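Local coordinates for protein colicin-B (PDB 1RH1) that kills Escherichia coli and close relatives as a channel-forming toxin that depolarises the cytoplasmic membrane and dissipates cellular energy, at residues 343-347 against 504-509; 381-385 against 484-488; 392-396 against 434-438. All coordinates share one frame; numbering follows the deposited sequence.

Contact 1. Residues 343-347 against 504-509; sequences KYKAL and ELNHKI
In the helical pore-forming domain of colicin B, the start of helix 342-357 packs against the C-terminal helix 500-510 through L347, Y344 and K343 on one side and L505, I509 and K508 on the other. The tightest apolar touch is L347 CD2 against L505 CD1 at 3.4 Å, the two leucines crossing at about a right angle. I509 sends CD1 in beside them: the methyl lies 3.6 Å from Y344 CA and 4.0 Å from L347 CD2, so it rests against the backbone of Y344 and close to its ring. With CG anti to the backbone N (chi1 -179°), Y344 carries its ring past this methyl, which approaches CD1 of the ring obliquely, while L505 CD1 sits at the ring edge, near its plane. The segments run nearly antiparallel, at 159°, with axes 10.9 Å apart, and they belong to the water-soluble helix bundle of the channel-forming colicins. Beyond the contact the phenol OH of Y344 hydrogen-bonds to G486 O, and both Y344 and L505 touch A490, which ties this pair of helices to the hydrophobic helix 479-495. At the exposed margin K343 bends at chi2, chi3 and chi4 and brings NZ 2.9 Å from K508 O. The ammonium gives this hydrogen bond from above the carbonyl plane, 45° out of it, while K343 CE rests 3.7 Å from K508 CB. The K508 ammonium turns toward the other end of the contact, where E504 lays its CB against L347 CD1.

Contact 2. Residues 381-385 against 484-488; sequences SLKIN and FVGVV
The F484 ring takes I384 CG2 squarely over one face, 3.4 Å above its plane and over the centre, while the backbone C of L382 lies in plane at the ring edge. It is a clear CH-pi contact, with the methyl 11° off the ring normal. I384's other branch goes to the far end of the ring, putting CD1 3.3 Å from F484 CZ; chi1 of 42° sets CG1 between the backbone N and the carbonyl carbon, and CG2 is left to cover the ring centre. L382 crosses F484 at about a right angle, its CD2 3.5 Å from F484 CE2 and neither over the face nor at the edge, and the same methyl meets V487 CG1 tip to tip at 3.8 Å. Residues 381-385 belong to the loop between helix 366-376 and helix 386-398, packed against helix 479-495, a predicted transmembrane segment that in this soluble form is wrapped by the other helices of the domain. M377 touches both L382 and F484, and I510 of the C-terminal helix touches L382 and V487. K383 contributes little beyond K383 C, 3.8 Å from F484 CE2; its ammonium turns back to hydrogen-bond with P380 O.

Contact 3. Residues 392-396 against 434-438; sequences IVNAW and GYQTG
Chi1 of -76° sets Y435 CG anti to its own carbonyl carbon and sends the ring from helix 420-435 toward helix 386-398, where I392 at chi1 -38° holds CG2 over one ring face. That methyl stands 3.8 Å above the plane, offset toward the rim, and makes a CH-pi contact, 4.0 Å from I392 CG2 to the centroid of the Y435 ring; CE2 is the nearest ring carbon. The second branch of I392 stays on the same side of the ring and reaches its opposite rim, with CD1 3.9 Å from Y435 CD1. W396, one turn along the same helix, meets the tyrosine rim to rim: its NE1 is 3.5 Å from Y435 CE2, its five-membered ring and the phenol ring are inclined by 26°, and neither ring covers the other. V393 slides past the base of the tyrosine, CG2 against Y435 CB at 3.9 Å, and offers CG1 to the bent Q436 chain near its NE2. G438 is the first residue to leave helical backbone angles, with positive phi, and G434 N hydrogen-bonds to T437 OG1. Further aromatics extend the cluster, F475 meeting W396 and W440 meeting Y435, each edge-to-face, while V485 and V488 of helix 479-495 touch Y435. Between these two segments the contact therefore relies on shape and dispersion, with the tyrosine ring held by methyls and an indole rim rather than by polar bonds.

All three contacts lie in the pore-forming domain and involve or border helix 479-495, which contributes a segment to contact 2 alone. Contact 3 is the most buried, aromatic and aliphatic in character, with Q436 at its exposed margin. Contacts 1 and 2 are partly buried; contact 1 adds a lysine-to-carbonyl bond at its surface edge, whereas contact 2 has a loop instead of a second helix. Contacts 2 and 3 adjoin, their centres about 11 Å apart, with V485 CG2 3.6 Å from Y435 OH. Contact 1 joins contact 2 by a side-chain-to-backbone hydrogen bond but stays about 11 Å from contact 3 at the nearest atoms.

Contact 1. Residues 343-347 against 504-509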
# COMPACT_ATOMS: atom_id res chain seq x y z
N LYS A 343 29.74 27.55 -13.11
CA LYS A 343 28.42 28.14 -12.99
C LYS A 343 27.45 27.35 -13.89
O LYS A 343 26.24 27.22 -13.62
CB LYS A 343 28.54 29.60 -13.40
CG LYS A 343 27.82 30.55 -12.45
CD LYS A 343 28.46 31.94 -12.33
CE LYS A 343 28.38 32.84 -13.58
NZ LYS A 343 29.16 32.39 -14.73
N TYR A 344 28.02 26.77 -14.97
CA TYR A 344 27.31 25.86 -15.83
C TYR A 344 27.14 24.58 -15.04
O TYR A 344 26.00 24.15 -14.95
CB TYR A 344 28.09 25.55 -17.11
CG TYR A 344 27.30 24.60 -17.99
CD1 TYR A 344 26.26 25.11 -18.77
CD2 TYR A 344 27.56 23.22 -17.98
CE1 TYR A 344 25.47 24.24 -19.53
CE2 TYR A 344 26.76 22.36 -18.73
CZ TYR A 344 25.73 22.88 -19.50
OH TYR A 344 24.93 22.04 -20.23
N LYS A 345 28.16 23.94 -14.45
CA LYS A 345 28.00 22.73 -13.63
C LYS A 345 26.88 22.76 -12.57
O LYS A 345 26.15 21.78 -12.36
CB LYS A 345 29.28 22.40 -12.87
CG LYS A 345 30.45 21.88 -13.66
CD LYS A 345 31.40 21.22 -12.68
CE LYS A 345 32.54 20.53 -13.44
NZ LYS A 345 33.40 21.49 -14.12
N ALA A 346 26.76 23.92 -11.92
CA ALA A 346 25.79 24.17 -10.85
C ALA A 346 24.35 24.16 -11.29
O ALA A 346 23.46 23.72 -10.55
CB ALA A 346 26.06 25.50 -10.22
N LEU A 347 24.15 24.72 -12.51
CA LEU A 347 22.85 24.68 -13.18
C LEU A 347 22.52 23.22 -13.46
O LEU A 347 21.47 22.78 -13.01
CB LEU A 347 22.92 25.46 -14.48
CG LEU A 347 21.71 25.43 -15.40
CD1 LEU A 347 20.54 26.19 -14.84
CD2 LEU A 347 22.12 26.08 -16.69
N GLU A 504 19.33 31.75 -16.17
CA GLU A 504 20.70 31.53 -15.71
C GLU A 504 21.70 31.42 -16.84
O GLU A 504 22.81 31.90 -16.76
CB GLU A 504 20.86 30.24 -14.90
CG GLU A 504 20.83 30.33 -13.37
CD GLU A 504 19.47 30.38 -12.65
OE1 GLU A 504 18.91 31.47 -12.50
OE2 GLU A 504 18.99 29.32 -12.21
N LEU A 505 21.28 30.76 -17.92
CA LEU A 505 22.06 30.56 -19.13
C LEU A 505 22.40 31.88 -19.80
O LEU A 505 23.58 32.23 -19.91
CB LEU A 505 21.26 29.69 -20.08
CG LEU A 505 21.63 28.24 -20.38
CD1 LEU A 505 22.76 27.78 -19.53
CD2 LEU A 505 20.41 27.37 -20.13
N ASN A 506 21.39 32.63 -20.27
CA ASN A 506 21.61 33.92 -20.91
C ASN A 506 22.35 34.95 -20.07
O ASN A 506 23.37 35.49 -20.50
CB ASN A 506 20.27 34.54 -21.32
CG ASN A 506 19.73 34.11 -22.67
OD1 ASN A 506 20.35 33.33 -23.41
ND2 ASN A 506 18.56 34.62 -23.02
N HIS A 507 21.89 35.19 -18.84
CA HIS A 507 22.42 36.27 -18.04
C HIS A 507 23.73 35.98 -17.32
O HIS A 507 24.55 36.89 -17.15
CB HIS A 507 21.32 36.72 -17.02
CG HIS A 507 20.13 37.55 -17.57
ND1 HIS A 507 20.09 38.44 -18.57
CD2 HIS A 507 18.85 37.51 -17.03
CE1 HIS A 507 18.86 38.92 -18.65
NE2 HIS A 507 18.12 38.36 -17.72
N LYS A 508 24.00 34.73 -16.92
CA LYS A 508 25.26 34.46 -16.27
C LYS A 508 26.25 33.60 -17.05
O LYS A 508 27.45 33.65 -16.77
CB LYS A 508 25.03 33.78 -14.95
CG LYS A 508 24.22 34.61 -13.97
CD LYS A 508 24.16 33.89 -12.60
CE LYS A 508 23.63 32.43 -12.64
NZ LYS A 508 23.59 31.86 -11.30
N ILE A 509 25.80 32.82 -18.06
CA ILE A 509 26.67 31.85 -18.72
C ILE A 509 27.15 32.19 -20.12
O ILE A 509 28.34 32.00 -20.39
CB ILE A 509 25.96 30.44 -18.75
CG1 ILE A 509 25.58 30.01 -17.32
CG2 ILE A 509 26.89 29.42 -19.38
CD1 ILE A 509 25.21 28.53 -17.10

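Contact 2. Residues 381-385 against 484-488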
# COMPACT_ATOMS: atom_id res chain seq x y z
N SER A 381 24.78 36.56 -28.64
CA SER A 381 26.08 35.94 -28.45
C SER A 381 25.97 34.41 -28.32
O SER A 381 26.90 33.75 -27.83
CB SER A 381 26.73 36.55 -27.22
OG SER A 381 26.10 36.16 -26.01
N LEU A 382 24.80 33.85 -28.74
CA LEU A 382 24.51 32.42 -28.85
C LEU A 382 24.31 32.07 -30.34
O LEU A 382 23.19 31.90 -30.83
CB LEU A 382 23.23 32.03 -28.07
CG LEU A 382 23.01 30.61 -27.47
CD1 LEU A 382 21.83 29.94 -28.11
CD2 LEU A 382 24.25 29.77 -27.65
N LYS A 383 25.49 31.98 -31.01
CA LYS A 383 25.65 31.71 -32.43
C LYS A 383 26.66 30.61 -32.77
O LYS A 383 27.58 30.37 -31.99
CB LYS A 383 26.06 32.99 -33.13
CG LYS A 383 24.96 34.05 -33.24
CD LYS A 383 25.46 35.21 -34.10
CE LYS A 383 24.37 36.21 -34.50
NZ LYS A 383 23.88 37.03 -33.40
N ILE A 384 26.45 29.91 -33.92
CA ILE A 384 27.32 28.87 -34.51
C ILE A 384 27.75 29.19 -35.95
O ILE A 384 26.96 29.71 -36.76
CB ILE A 384 26.73 27.41 -34.70
CG1 ILE A 384 25.31 27.42 -35.22
CG2 ILE A 384 26.92 26.65 -33.43
CD1 ILE A 384 24.11 28.01 -34.45
N ASN A 385 29.00 28.89 -36.35
CA ASN A 385 29.35 29.02 -37.76
C ASN A 385 29.04 27.74 -38.52
O ASN A 385 29.10 26.64 -37.97
CB ASN A 385 30.84 29.37 -37.93
CG ASN A 385 31.83 28.40 -37.34
OD1 ASN A 385 32.75 27.93 -38.01
ND2 ASN A 385 31.66 28.10 -36.06
N PHE A 484 28.13 24.82 -27.35
CA PHE A 484 26.90 25.29 -27.96
C PHE A 484 25.76 24.31 -27.69
O PHE A 484 24.68 24.71 -27.25
CB PHE A 484 27.07 25.45 -29.48
CG PHE A 484 25.89 26.13 -30.14
CD1 PHE A 484 24.87 25.37 -30.74
CD2 PHE A 484 25.79 27.52 -30.14
CE1 PHE A 484 23.76 26.01 -31.31
CE2 PHE A 484 24.68 28.14 -30.71
CZ PHE A 484 23.66 27.39 -31.29
N VAL A 485 26.02 23.02 -27.92
CA VAL A 485 25.02 22.03 -27.67
C VAL A 485 24.81 21.91 -26.17
O VAL A 485 23.69 21.63 -25.77
CB VAL A 485 25.45 20.70 -28.28
CG1 VAL A 485 24.51 19.56 -27.93
CG2 VAL A 485 25.39 20.85 -29.78
N GLY A 486 25.80 22.17 -25.32
CA GLY A 486 25.59 22.09 -23.88
C GLY A 486 24.63 23.17 -23.42
O GLY A 486 23.89 22.96 -22.47
N VAL A 487 24.65 24.33 -24.08
CA VAL A 487 23.71 25.42 -23.83
C VAL A 487 22.33 25.07 -24.42
O VAL A 487 21.37 25.09 -23.67
CB VAL A 487 24.31 26.69 -24.45
CG1 VAL A 487 23.27 27.76 -24.62
CG2 VAL A 487 25.33 27.26 -23.49
N VAL A 488 22.21 24.73 -25.72
CA VAL A 488 20.95 24.34 -26.37
C VAL A 488 20.22 23.28 -25.60
O VAL A 488 19.10 23.55 -25.20
CB VAL A 488 21.15 23.79 -27.79
CG1 VAL A 488 19.90 23.08 -28.35
CG2 VAL A 488 21.45 25.00 -28.66

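Contact 3. Residues 392-396 against 434-438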
# COMPACT_ATOMS: atom_id res chain seq x y z
N ILE A 392 27.12 19.29 -35.99
CA ILE A 392 26.08 18.83 -35.06
C ILE A 392 24.99 18.05 -35.77
O ILE A 392 24.49 17.01 -35.31
CB ILE A 392 25.41 19.99 -34.37
CG1 ILE A 392 26.35 21.11 -34.00
CG2 ILE A 392 24.90 19.42 -33.07
CD1 ILE A 392 25.72 22.44 -33.57
N VAL A 393 24.63 18.60 -36.93
CA VAL A 393 23.66 17.99 -37.80
C VAL A 393 24.16 16.61 -38.16
O VAL A 393 23.50 15.65 -37.79
CB VAL A 393 23.49 18.87 -39.03
CG1 VAL A 393 22.61 18.21 -40.08
CG2 VAL A 393 22.83 20.15 -38.58
N ASN A 394 25.35 16.49 -38.76
CA ASN A 394 25.92 15.20 -39.12
C ASN A 394 26.11 14.20 -37.98
O ASN A 394 26.08 12.98 -38.17
CB ASN A 394 27.25 15.44 -39.78
CG ASN A 394 27.15 15.94 -41.21
OD1 ASN A 394 27.97 16.76 -41.64
ND2 ASN A 394 26.18 15.48 -42.01
N ALA A 395 26.29 14.72 -36.76
CA ALA A 395 26.37 13.90 -35.57
C ALA A 395 25.00 13.33 -35.23
O ALA A 395 24.90 12.19 -34.79
CB ALA A 395 26.85 14.73 -34.40
N TRP A 396 23.93 14.10 -35.43
CA TRP A 396 22.62 13.54 -35.25
C TRP A 396 22.26 12.55 -36.36
O TRP A 396 21.67 11.52 -36.07
CB TRP A 396 21.65 14.69 -35.19
CG TRP A 396 21.53 15.27 -33.79
CD1 TRP A 396 21.92 16.55 -33.51
CD2 TRP A 396 21.02 14.62 -32.70
NE1 TRP A 396 21.65 16.72 -32.25
CE2 TRP A 396 21.11 15.60 -31.73
CE3 TRP A 396 20.49 13.36 -32.39
CZ2 TRP A 396 20.68 15.34 -30.44
CZ3 TRP A 396 20.05 13.10 -31.09
CH2 TRP A 396 20.14 14.10 -30.12
N GLY A 434 16.11 23.06 -36.80
CA GLY A 434 16.36 23.71 -35.52
C GLY A 434 17.83 24.01 -35.58
O GLY A 434 18.18 25.19 -35.46
N TYR A 435 18.73 23.03 -35.75
CA TYR A 435 20.12 23.39 -35.98
C TYR A 435 20.15 23.87 -37.42
O TYR A 435 20.73 24.92 -37.68
CB TYR A 435 21.10 22.20 -35.77
CG TYR A 435 21.35 21.84 -34.30
CD1 TYR A 435 21.87 22.77 -33.39
CD2 TYR A 435 21.03 20.57 -33.85
CE1 TYR A 435 22.06 22.43 -32.04
CE2 TYR A 435 21.21 20.22 -32.52
CZ TYR A 435 21.72 21.15 -31.61
OH TYR A 435 21.87 20.76 -30.29
N GLN A 436 19.44 23.21 -38.33
CA GLN A 436 19.36 23.58 -39.74
C GLN A 436 18.52 24.82 -40.03
O GLN A 436 18.93 25.66 -40.84
CB GLN A 436 18.76 22.46 -40.51
CG GLN A 436 19.68 21.29 -40.65
CD GLN A 436 20.48 21.30 -41.94
OE1 GLN A 436 21.09 22.28 -42.37
NE2 GLN A 436 20.45 20.12 -42.56
N THR A 437 17.34 24.92 -39.38
CA THR A 437 16.43 26.05 -39.61
C THR A 437 16.23 27.01 -38.44
O THR A 437 15.74 28.12 -38.62
CB THR A 437 15.04 25.52 -40.08
OG1 THR A 437 14.50 24.80 -38.99
CG2 THR A 437 15.09 24.57 -41.28
N GLY A 438 16.61 26.69 -37.21
CA GLY A 438 16.40 27.61 -36.09
C GLY A 438 14.95 27.56 -35.63
O GLY A 438 14.48 28.49 -34.95